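Local coordinates for protein of unknown function VPA0982 (Vibrio parahaemolyticus, PDB 2QIP), which is of unknown function but belongs to the NYN domain family of the PIN clan and is probably an RNA nuclease, at residues N36-W39 with Y40-Q44. Residues are numbered along the deposited sequence; the frame is centred on the assembly and turned at random.
Sequences NQFW and YVATQ
Backbone N-H...O hydrogen bonds from residue i+4 to i join Tyr40 N to Asn36 O, Val41 N to Gln37 O and Ala42 N to Phe38 O in the last turns of alpha-helix 35-42, where Thr43 N closes on Trp39 O with a more bent N-H...O angle of 147°. This helix packs against the parallel sheet of a PIN-like alpha/beta fold and leads into strand 46-55. Thr43 hydrogen-bonds to Trp39 O a second time through its hydroxyl: OG1 donates over 2.7 Å, and the two donors reach the oxygen from opposite faces of the carbonyl plane. The chi1 of Thr43 (69°) sets OG1 between its backbone N and carbonyl carbon and puts CG2 over the Trp39 indole, 3.8 Å from the centroid of the five-membered ring and nearly on its normal, a CH-pi contact. Ala42 CB makes a similar contact over one face of the Phe38 ring, offset toward CE1 and CZ. Both aromatic residues lie on the inner side of the helix, Phe38 meeting Tyr139 and Trp39 meeting Phe75 edge-to-face. Gln37 and Tyr40 run side by side; the glutamine chain bends at chi2, and its amide, turned 71° from the phenol ring, brings NE2 to the ring edge, 3.7 Å from Tyr40 CD2.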
loop_
_atom_site.group_PDB
_atom_site.type_symbol
_atom_site.label_atom_id
_atom_site.label_comp_id
_atom_site.label_asym_id
_atom_site.label_seq_id
_atom_site.Cartn_x
_atom_site.Cartn_y
_atom_site.Cartn_z
ATOM N N ASN A 36 18.266 7.669 -17.448
ATOM C CA ASN A 36 19.703 7.892 -17.300
ATOM C C ASN A 36 20.013 9.232 -16.625
ATOM O O ASN A 36 20.882 9.305 -15.762
ATOM C CB ASN A 36 20.404 7.842 -18.650
ATOM C CG ASN A 36 20.698 6.437 -19.103
ATOM O OD1 ASN A 36 21.469 5.721 -18.477
ATOM N ND2 ASN A 36 20.100 6.051 -20.226
ATOM N N GLN A 37 19.291 10.279 -17.007
ATOM C CA GLN A 37 19.484 11.592 -16.381
ATOM C C GLN A 37 19.085 11.527 -14.912
ATOM O O GLN A 37 19.780 12.066 -14.056
ATOM C CB GLN A 37 18.653 12.672 -17.103
ATOM C CG GLN A 37 19.042 14.114 -16.737
ATOM C CD GLN A 37 20.440 14.465 -17.234
ATOM O OE1 GLN A 37 21.024 13.742 -18.057
ATOM N NE2 GLN A 37 20.976 15.585 -16.762
ATOM N N PHE A 38 17.939 10.901 -14.641
ATOM C CA PHE A 38 17.515 10.752 -13.258
ATOM C C PHE A 38 18.580 10.016 -12.430
ATOM O O PHE A 38 18.936 10.467 -11.346
ATOM C CB PHE A 38 16.159 10.037 -13.151
ATOM C CG PHE A 38 15.851 9.601 -11.744
ATOM C CD1 PHE A 38 15.407 10.528 -10.806
ATOM C CD2 PHE A 38 16.043 8.284 -11.363
ATOM C CE1 PHE A 38 15.161 10.153 -9.497
ATOM C CE2 PHE A 38 15.816 7.896 -10.039
ATOM C CZ PHE A 38 15.377 8.836 -9.110
ATOM N N TRP A 39 19.059 8.859 -12.909
ATOM C CA TRP A 39 20.075 8.111 -12.135
ATOM C C TRP A 39 21.301 8.975 -11.900
ATOM O O TRP A 39 21.837 9.061 -10.776
ATOM C CB TRP A 39 20.477 6.830 -12.876
ATOM C CG TRP A 39 21.419 5.991 -12.100
ATOM C CD1 TRP A 39 22.780 6.138 -12.017
ATOM C CD2 TRP A 39 21.086 4.872 -11.271
ATOM N NE1 TRP A 39 23.307 5.188 -11.179
ATOM C CE2 TRP A 39 22.291 4.393 -10.713
ATOM C CE3 TRP A 39 19.885 4.224 -10.950
ATOM C CZ2 TRP A 39 22.325 3.297 -9.848
ATOM C CZ3 TRP A 39 19.925 3.135 -10.091
ATOM C CH2 TRP A 39 21.137 2.684 -9.553
ATOM N N TYR A 40 21.760 9.609 -12.977
ATOM C CA TYR A 40 22.932 10.462 -12.897
ATOM C C TYR A 40 22.807 11.520 -11.790
ATOM O O TYR A 40 23.702 11.667 -10.965
ATOM C CB TYR A 40 23.153 11.116 -14.273
ATOM C CG TYR A 40 23.984 12.389 -14.299
ATOM C CD1 TYR A 40 25.262 12.451 -13.737
ATOM C CD2 TYR A 40 23.482 13.527 -14.934
ATOM C CE1 TYR A 40 26.008 13.632 -13.778
ATOM C CE2 TYR A 40 24.223 14.693 -15.000
ATOM C CZ TYR A 40 25.469 14.744 -14.402
ATOM O OH TYR A 40 26.196 15.908 -14.474
ATOM N N VAL A 41 21.705 12.259 -11.787
ATOM C CA VAL A 41 21.533 13.335 -10.835
ATOM C C VAL A 41 21.280 12.807 -9.422
ATOM O O VAL A 41 21.939 13.251 -8.455
ATOM C CB VAL A 41 20.414 14.283 -11.281
ATOM C CG1 VAL A 41 20.185 15.339 -10.230
ATOM C CG2 VAL A 41 20.798 14.928 -12.596
ATOM N N ALA A 42 20.348 11.859 -9.287
ATOM C CA ALA A 42 19.916 11.434 -7.960
ATOM C C ALA A 42 21.022 10.741 -7.176
ATOM O O ALA A 42 21.039 10.785 -5.945
ATOM C CB ALA A 42 18.714 10.548 -8.055
ATOM N N THR A 43 21.943 10.094 -7.891
ATOM C CA THR A 43 22.997 9.309 -7.230
ATOM C C THR A 43 24.320 10.048 -7.026
ATOM O O THR A 43 25.251 9.453 -6.480
ATOM C CB THR A 43 23.267 7.961 -7.941
ATOM O OG1 THR A 43 23.876 8.186 -9.220
ATOM C CG2 THR A 43 21.987 7.154 -8.091
ATOM N N GLN A 44 24.411 11.315 -7.452
ATOM C CA GLN A 44 25.675 12.069 -7.332
ATOM C C GLN A 44 26.104 12.112 -5.881
ATOM O O GLN A 44 25.367 12.631 -5.054
ATOM C CB GLN A 44 25.493 13.520 -7.781
ATOM C CG GLN A 44 25.261 13.720 -9.273
ATOM C CD GLN A 44 25.056 15.178 -9.668
ATOM O OE1 GLN A 44 24.974 16.068 -8.818
ATOM N NE2 GLN A 44 24.927 15.428 -10.973
#